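RimK domain protein ATP-grasp (Sphaerobacter thermophilus, PDB 5I47) probably binds ATP and acts as an ATP-grasp ligase of the RimK and LysX kind, perhaps in lysine biosynthesis, though its substrate is not established. Local coordinates at residues 127-132 and 167-172. Residues are numbered along the deposited sequence; the frame is centred on the assembly and turned at random.
Sequences YPVVLK and VLVQQF
In the small antiparallel sheet of an ATP-grasp domain, Val129 to Lys132 pair with Gln171 back to Leu168 as parts of the two central strands, flanked by strands 109-112 and 143-145. The axes of the two short strand segments, 129-132 and 167-171, run at 153° to each other, and each hydrogen-bonded pair closes a two-bond ring: Val130 N meets Gln170 O at 2.8 Å and Lys132 O receives Leu168 N at 2.7 Å, each with its return bond. Beyond the Val129-Gln171 pair, Phe172 N makes a longer bond of 3.3 Å to O of Pro128, a residue that follows a cis peptide bond, and the donor sits well above the carbonyl plane.

The two faces of the sheet differ in chemistry. On the face of Leu131 and Val169 the contact is aliphatic: the side chains lie alongside each other, CD2 of Leu131 is 3.7 Å from Val169 CG2, and the same methyl reaches Val167 CG2. Helices 115-125 and 148-160 cover this side. On the face of Val130, Gln170 and Lys132, the lysine chain is extended beyond CG, and its NZ gives a hydrogen bond of 2.7 Å to Gln170 OE1, tilted 23° from the amide plane. With CG anti to its backbone N (chi1 -172°), Gln170 brings the amide across to the ammonium while NE2 bonds Thr109 OG1 on the edge strand. Nearby, Val130 CG1 approaches Phe172 CD1 obliquely at 3.5 Å, and Pro128 CG rests against Phe172 CB.

Both ends of the Gln170 amide are engaged, which fixes its flip and links three adjacent strands through side chains. A methionine in place of Lys132 would probably leave Gln170 OE1 without its charged donor, with one fewer bond to fix the amide's rotation. The ammonium would probably polarise the amide carbonyl.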
loop_
_atom_site.group_PDB
_atom_site.type_symbol
_atom_site.label_atom_id
_atom_site.label_comp_id
_atom_site.label_asym_id
_atom_site.label_seq_id
_atom_site.Cartn_x
_atom_site.Cartn_y
_atom_site.Cartn_z
ATOM N N TYR B 127 -10.631 10.775 -24.744
ATOM C CA TYR B 127 -9.887 9.617 -25.242
ATOM C C TYR B 127 -8.647 10.023 -26.041
ATOM O O TYR B 127 -8.648 11.068 -26.692
ATOM C CB TYR B 127 -10.793 8.744 -26.102
ATOM C CG TYR B 127 -11.940 8.128 -25.346
ATOM C CD1 TYR B 127 -11.757 6.979 -24.586
ATOM C CD2 TYR B 127 -13.209 8.691 -25.393
ATOM C CE1 TYR B 127 -12.805 6.409 -23.892
ATOM C CE2 TYR B 127 -14.267 8.126 -24.703
ATOM C CZ TYR B 127 -14.060 6.983 -23.958
ATOM O OH TYR B 127 -15.106 6.421 -23.264
ATOM N N PRO B 128 -7.583 9.195 -26.001
ATOM C CA PRO B 128 -7.496 7.958 -25.221
ATOM C C PRO B 128 -6.957 8.188 -23.813
ATOM O O PRO B 128 -6.417 9.257 -23.525
ATOM C CB PRO B 128 -6.526 7.109 -26.042
ATOM C CG PRO B 128 -5.573 8.120 -26.598
ATOM C CD PRO B 128 -6.387 9.384 -26.844
ATOM N N VAL B 129 -7.120 7.186 -22.947
ATOM C CA VAL B 129 -6.600 7.203 -21.584
ATOM C C VAL B 129 -6.100 5.805 -21.244
ATOM O O VAL B 129 -6.342 4.839 -21.970
ATOM C CB VAL B 129 -7.656 7.656 -20.551
ATOM C CG1 VAL B 129 -8.112 9.077 -20.826
ATOM C CG2 VAL B 129 -8.840 6.702 -20.552
ATOM N N VAL B 130 -5.394 5.701 -20.121
ATOM C CA VAL B 130 -4.951 4.421 -19.580
ATOM C C VAL B 130 -5.456 4.292 -18.149
ATOM O O VAL B 130 -5.495 5.276 -17.402
ATOM C CB VAL B 130 -3.416 4.267 -19.630
ATOM C CG1 VAL B 130 -2.947 4.079 -21.056
ATOM C CG2 VAL B 130 -2.737 5.474 -19.008
ATOM N N LEU B 131 -5.861 3.081 -17.778
ATOM C CA LEU B 131 -6.257 2.765 -16.413
ATOM C C LEU B 131 -5.089 2.103 -15.701
ATOM O O LEU B 131 -4.546 1.105 -16.185
ATOM C CB LEU B 131 -7.476 1.841 -16.374
ATOM C CG LEU B 131 -8.793 2.308 -16.995
ATOM C CD1 LEU B 131 -9.898 1.336 -16.637
ATOM C CD2 LEU B 131 -9.145 3.707 -16.541
ATOM N N LYS B 132 -4.707 2.659 -14.555
ATOM C CA LYS B 132 -3.599 2.145 -13.763
ATOM C C LYS B 132 -4.078 1.964 -12.334
ATOM O O LYS B 132 -4.571 2.917 -11.721
ATOM C CB LYS B 132 -2.395 3.093 -13.800
ATOM C CG LYS B 132 -1.812 3.349 -15.176
ATOM C CD LYS B 132 -0.626 4.307 -15.090
ATOM C CE LYS B 132 0.060 4.497 -16.439
ATOM N NZ LYS B 132 1.261 5.375 -16.310
ATOM N N VAL B 167 -8.820 3.311 -9.337
ATOM C CA VAL B 167 -7.833 3.302 -10.411
ATOM C C VAL B 167 -7.482 4.739 -10.773
ATOM O O VAL B 167 -8.177 5.688 -10.406
ATOM C CB VAL B 167 -8.314 2.550 -11.675
ATOM C CG1 VAL B 167 -8.977 1.224 -11.320
ATOM C CG2 VAL B 167 -9.237 3.427 -12.502
ATOM N N LEU B 168 -6.386 4.882 -11.515
ATOM C CA LEU B 168 -5.966 6.150 -12.095
ATOM C C LEU B 168 -6.414 6.204 -13.550
ATOM O O LEU B 168 -6.126 5.286 -14.326
ATOM C CB LEU B 168 -4.447 6.319 -12.023
ATOM C CG LEU B 168 -3.750 6.366 -10.661
ATOM C CD1 LEU B 168 -2.248 6.432 -10.857
ATOM C CD2 LEU B 168 -4.234 7.549 -9.843
ATOM N N VAL B 169 -7.118 7.269 -13.913
ATOM C CA VAL B 169 -7.476 7.543 -15.299
ATOM C C VAL B 169 -6.490 8.587 -15.805
ATOM O O VAL B 169 -6.559 9.759 -15.418
ATOM C CB VAL B 169 -8.930 8.019 -15.430
ATOM C CG1 VAL B 169 -9.251 8.345 -16.877
ATOM C CG2 VAL B 169 -9.882 6.953 -14.907
ATOM N N GLN B 170 -5.555 8.161 -16.651
ATOM C CA GLN B 170 -4.433 8.993 -17.062
ATOM C C GLN B 170 -4.460 9.198 -18.568
ATOM O O GLN B 170 -4.670 8.244 -19.325
ATOM C CB GLN B 170 -3.101 8.364 -16.641
ATOM C CG GLN B 170 -1.898 9.264 -16.851
ATOM C CD GLN B 170 -0.613 8.654 -16.329
ATOM O OE1 GLN B 170 -0.097 7.690 -16.892
ATOM N NE2 GLN B 170 -0.094 9.210 -15.238
ATOM N N GLN B 171 -4.242 10.440 -18.994
ATOM C CA GLN B 171 -4.202 10.745 -20.416
ATOM C C GLN B 171 -3.092 9.957 -21.099
ATOM O O GLN B 171 -2.007 9.763 -20.542
ATOM C CB GLN B 171 -3.997 12.245 -20.628
ATOM C CG GLN B 171 -3.824 12.656 -22.080
ATOM C CD GLN B 171 -3.968 14.151 -22.276
ATOM O OE1 GLN B 171 -2.987 14.896 -22.236
ATOM N NE2 GLN B 171 -5.200 14.600 -22.485
ATOM N N PHE B 172 -3.377 9.485 -22.309
ATOM C CA PHE B 172 -2.418 8.721 -23.092
ATOM C C PHE B 172 -1.691 9.646 -24.057
ATOM O O PHE B 172 -2.327 10.368 -24.832
ATOM C CB PHE B 172 -3.104 7.595 -23.864
ATOM C CG PHE B 172 -2.145 6.662 -24.541
ATOM C CD1 PHE B 172 -1.443 5.722 -23.805
ATOM C CD2 PHE B 172 -1.938 6.728 -25.908
ATOM C CE1 PHE B 172 -0.555 4.860 -24.419
ATOM C CE2 PHE B 172 -1.049 5.868 -26.530
ATOM C CZ PHE B 172 -0.357 4.933 -25.782
#